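Local structure of acetyltransferase (Bacillus cereus, 1Y9W) at residues 47-59 and 66-78. The protein probably transfers an acyl group, most likely acetyl, to an acceptor substrate. Residues are numbered along the deposited sequence; the frame is centred on the assembly and turned at random.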
# COMPACT_ATOMS: atom_id res chain seq x y z
N GLU A 47 -27.87 0.99 17.06
CA GLU A 47 -28.90 0.28 16.31
C GLU A 47 -29.37 1.00 15.04
O GLU A 47 -29.67 0.35 14.03
CB GLU A 47 -30.11 0.01 17.21
CG GLU A 47 -31.07 -1.04 16.65
CD GLU A 47 -30.38 -2.37 16.41
OE1 GLU A 47 -29.69 -2.86 17.34
OE2 GLU A 47 -30.53 -2.93 15.29
N GLU A 48 -29.43 2.33 15.08
CA GLU A 48 -29.86 3.10 13.92
C GLU A 48 -28.84 3.08 12.78
O GLU A 48 -29.17 3.41 11.64
CB GLU A 48 -30.12 4.54 14.31
CG GLU A 48 -31.32 4.72 15.18
CD GLU A 48 -31.45 6.15 15.65
OE1 GLU A 48 -30.56 6.61 16.39
OE2 GLU A 48 -32.44 6.81 15.26
N GLY A 49 -27.60 2.73 13.09
CA GLY A 49 -26.59 2.69 12.05
C GLY A 49 -25.58 3.82 12.08
O GLY A 49 -24.80 3.96 11.14
N LYS A 50 -25.58 4.64 13.12
CA LYS A 50 -24.59 5.72 13.20
C LYS A 50 -23.25 5.08 13.56
O LYS A 50 -23.16 4.31 14.52
CB LYS A 50 -24.97 6.75 14.26
CG LYS A 50 -23.92 7.86 14.40
CD LYS A 50 -24.35 8.92 15.39
CE LYS A 50 -23.32 10.04 15.47
NZ LYS A 50 -23.71 11.13 16.41
N ILE A 51 -22.23 5.40 12.78
CA ILE A 51 -20.89 4.87 12.99
C ILE A 51 -20.03 5.87 13.75
O ILE A 51 -19.71 6.94 13.26
CB ILE A 51 -20.23 4.53 11.64
CG1 ILE A 51 -21.09 3.48 10.93
CG2 ILE A 51 -18.79 4.03 11.85
CD1 ILE A 51 -20.64 3.16 9.52
N PHE A 52 -19.66 5.48 14.97
CA PHE A 52 -18.85 6.30 15.86
C PHE A 52 -17.37 6.04 15.65
O PHE A 52 -16.54 6.86 16.03
CB PHE A 52 -19.22 5.98 17.31
CG PHE A 52 -20.63 6.37 17.67
CD1 PHE A 52 -20.94 7.67 18.07
CD2 PHE A 52 -21.67 5.43 17.58
CE1 PHE A 52 -22.25 8.03 18.37
CE2 PHE A 52 -22.99 5.79 17.88
CZ PHE A 52 -23.28 7.09 18.28
N GLY A 53 -17.04 4.90 15.06
CA GLY A 53 -15.65 4.58 14.81
C GLY A 53 -15.53 3.28 14.06
O GLY A 53 -16.49 2.51 14.00
N GLY A 54 -14.36 3.02 13.48
CA GLY A 54 -14.17 1.78 12.74
C GLY A 54 -12.73 1.59 12.32
O GLY A 54 -11.92 2.52 12.39
N VAL A 55 -12.41 0.38 11.89
CA VAL A 55 -11.07 0.05 11.44
C VAL A 55 -11.19 -1.02 10.36
O VAL A 55 -12.02 -1.92 10.46
CB VAL A 55 -10.19 -0.49 12.61
CG1 VAL A 55 -10.80 -1.77 13.18
CG2 VAL A 55 -8.76 -0.72 12.14
N THR A 56 -10.38 -0.90 9.32
CA THR A 56 -10.40 -1.88 8.24
C THR A 56 -8.97 -2.27 7.90
O THR A 56 -8.05 -1.46 8.03
CB THR A 56 -11.07 -1.31 6.95
OG1 THR A 56 -10.18 -0.38 6.32
CG2 THR A 56 -12.38 -0.59 7.30
N GLY A 57 -8.80 -3.51 7.47
CA GLY A 57 -7.48 -4.00 7.12
C GLY A 57 -7.62 -5.19 6.20
O GLY A 57 -8.75 -5.64 5.95
N THR A 58 -6.51 -5.69 5.68
CA THR A 58 -6.55 -6.85 4.80
C THR A 58 -5.45 -7.80 5.25
O THR A 58 -4.36 -7.35 5.66
CB THR A 58 -6.34 -6.51 3.31
OG1 THR A 58 -4.94 -6.41 3.04
CG2 THR A 58 -7.01 -5.18 2.94
N MET A 59 -5.73 -9.10 5.18
CA MET A 59 -4.77 -10.12 5.59
C MET A 59 -4.29 -10.97 4.42
O MET A 59 -5.03 -11.24 3.47
CB MET A 59 -5.40 -11.04 6.64
CG MET A 59 -5.76 -10.37 7.96
SD MET A 59 -6.44 -11.55 9.14
CE MET A 59 -8.13 -11.55 8.57
N ILE A 66 -3.23 -2.71 8.47
CA ILE A 66 -4.35 -1.85 8.80
C ILE A 66 -4.41 -0.71 7.79
O ILE A 66 -3.50 0.10 7.71
CB ILE A 66 -4.22 -1.29 10.23
CG1 ILE A 66 -4.23 -2.44 11.23
CG2 ILE A 66 -5.38 -0.33 10.52
CD1 ILE A 66 -4.06 -2.01 12.66
N ASP A 67 -5.50 -0.68 7.03
CA ASP A 67 -5.70 0.31 5.98
C ASP A 67 -6.25 1.63 6.46
O ASP A 67 -5.76 2.70 6.09
CB ASP A 67 -6.64 -0.26 4.92
CG ASP A 67 -6.15 -1.57 4.35
OD1 ASP A 67 -4.96 -1.64 3.97
OD2 ASP A 67 -6.94 -2.53 4.28
N PHE A 68 -7.29 1.57 7.28
CA PHE A 68 -7.90 2.78 7.81
C PHE A 68 -8.45 2.59 9.22
O PHE A 68 -9.02 1.55 9.56
CB PHE A 68 -9.04 3.23 6.89
CG PHE A 68 -8.60 3.53 5.50
CD1 PHE A 68 -8.07 4.77 5.18
CD2 PHE A 68 -8.68 2.56 4.51
CE1 PHE A 68 -7.64 5.05 3.90
CE2 PHE A 68 -8.25 2.82 3.22
CZ PHE A 68 -7.73 4.08 2.91
N LEU A 69 -8.27 3.62 10.03
CA LEU A 69 -8.79 3.62 11.39
C LEU A 69 -9.34 5.01 11.63
O LEU A 69 -8.63 6.01 11.51
CB LEU A 69 -7.68 3.30 12.40
CG LEU A 69 -8.22 3.07 13.81
CD1 LEU A 69 -7.23 2.25 14.59
CD2 LEU A 69 -8.47 4.40 14.48
N TRP A 70 -10.62 5.08 11.96
CA TRP A 70 -11.26 6.37 12.19
C TRP A 70 -12.18 6.36 13.39
O TRP A 70 -12.82 5.35 13.70
CB TRP A 70 -12.06 6.77 10.95
CG TRP A 70 -12.85 8.03 11.13
CD1 TRP A 70 -12.38 9.31 11.06
CD2 TRP A 70 -14.25 8.12 11.42
NE1 TRP A 70 -13.40 10.20 11.29
CE2 TRP A 70 -14.56 9.50 11.51
CE3 TRP A 70 -15.27 7.18 11.61
CZ2 TRP A 70 -15.85 9.95 11.79
CZ3 TRP A 70 -16.55 7.64 11.89
CH2 TRP A 70 -16.83 9.01 11.98
N VAL A 71 -12.22 7.49 14.08
CA VAL A 71 -13.08 7.66 15.23
C VAL A 71 -13.71 9.04 15.11
O VAL A 71 -13.03 10.03 14.86
CB VAL A 71 -12.30 7.56 16.55
CG1 VAL A 71 -13.15 8.08 17.70
CG2 VAL A 71 -11.89 6.12 16.80
N ASP A 72 -15.03 9.09 15.28
CA ASP A 72 -15.74 10.35 15.19
C ASP A 72 -15.13 11.34 16.17
O ASP A 72 -14.84 10.99 17.31
CB ASP A 72 -17.21 10.13 15.52
CG ASP A 72 -18.07 11.31 15.16
OD1 ASP A 72 -17.72 12.43 15.57
OD2 ASP A 72 -19.08 11.12 14.46
N GLU A 73 -14.91 12.57 15.73
CA GLU A 73 -14.33 13.58 16.60
C GLU A 73 -15.15 13.84 17.87
O GLU A 73 -14.59 14.10 18.94
CB GLU A 73 -14.12 14.89 15.81
CG GLU A 73 -15.28 15.32 14.90
CD GLU A 73 -16.53 15.77 15.66
OE1 GLU A 73 -16.42 16.69 16.50
OE2 GLU A 73 -17.62 15.20 15.40
N SER A 74 -16.48 13.77 17.77
CA SER A 74 -17.35 14.00 18.91
C SER A 74 -17.04 13.07 20.08
O SER A 74 -17.37 13.36 21.23
CB SER A 74 -18.81 13.80 18.51
OG SER A 74 -19.12 12.42 18.38
N VAL A 75 -16.40 11.94 19.79
CA VAL A 75 -16.07 10.96 20.81
C VAL A 75 -14.62 10.50 20.69
O VAL A 75 -14.32 9.32 20.90
CB VAL A 75 -17.00 9.73 20.69
CG1 VAL A 75 -18.45 10.15 20.87
CG2 VAL A 75 -16.83 9.07 19.33
N ARG A 76 -13.73 11.43 20.36
CA ARG A 76 -12.31 11.10 20.20
C ARG A 76 -11.59 10.87 21.53
O ARG A 76 -10.43 10.45 21.55
CB ARG A 76 -11.61 12.20 19.40
CG ARG A 76 -11.51 13.55 20.10
CD ARG A 76 -10.27 13.63 20.99
NE ARG A 76 -9.04 13.75 20.20
CZ ARG A 76 -7.81 13.67 20.71
NH1 ARG A 76 -7.64 13.47 22.01
NH2 ARG A 76 -6.75 13.81 19.92
N HIS A 77 -12.26 11.13 22.64
CA HIS A 77 -11.66 10.94 23.96
C HIS A 77 -12.13 9.66 24.62
O HIS A 77 -11.51 9.18 25.57
CB HIS A 77 -12.01 12.11 24.89
CG HIS A 77 -11.38 13.41 24.51
ND1 HIS A 77 -10.02 13.60 24.49
CD2 HIS A 77 -11.93 14.60 24.18
CE1 HIS A 77 -9.75 14.85 24.16
NE2 HIS A 77 -10.90 15.48 23.97
N ASP A 78 -13.22 9.10 24.12
CA ASP A 78 -13.80 7.90 24.69
C ASP A 78 -13.03 6.60 24.50
O ASP A 78 -13.47 5.54 24.96
CB ASP A 78 -15.25 7.77 24.21
CG ASP A 78 -16.08 9.02 24.52
OD1 ASP A 78 -15.87 9.62 25.60
OD2 ASP A 78 -16.96 9.38 23.71
O HOH W 1 -21.67 11.28 18.72
O HOH W 2 -20.38 9.09 12.16
O HOH W 3 -9.52 -2.26 3.75
O HOH W 4 -3.58 -3.72 2.35
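V55 and L69, T56 and F68, G54 and W70 face each other across an antiparallel beta hairpin, strands 51-60 and 63-71, second and third in the six-stranded mixed sheet of a GNAT fold, flanked by strands 38-45 and 99-105. The axes of 51-59 and 66-71 run 173° apart in direction and approach to 4.4 Å. Paired backbone bonds join G54 with W70 and T56 with F68, and D72 N closes the far end on F52 O at 2.8 Å. The pattern slips once: D67 and F68 both face T56 in a classic beta bulge, so T56 O accepts a short but bent bond from D67 N (2.8 Å, 138° at the hydrogen) and a longer, nearly straight one from F68 N (3.2 Å, 168°).

The two faces differ. On one, V55 CG2, held anti to the backbone N, is thereby brought to I66 CG2 at 3.8 Å and also to L69 CD1; helix 80-94 covers V55 and I66. On the other, T56 OG1 lies at the edge of the F68 ring, in its plane, 3.8 Å from CD2. The W70 indole reaches back past the side-chain-free G53, its CZ3 edge 3.5 Å from I51 O, while D72 N lies above one face, displaced toward the rim. The second subunit packs on this side against I51, T56, F68 and W70.

At the bulge D67 turns toward the partner strand, its OD2 3.2 Å from G57 CA, while OD1 accepts from H65; waters link its carboxylate to T56 OG1 and T58 OG1. The chemistry thus implies a two-sided hairpin: backbone bonds set the register, the V55/I66/L69 face is apolar, and the T56/F68/W70 face meets the second subunit, consistent with a contribution to the dimer interface.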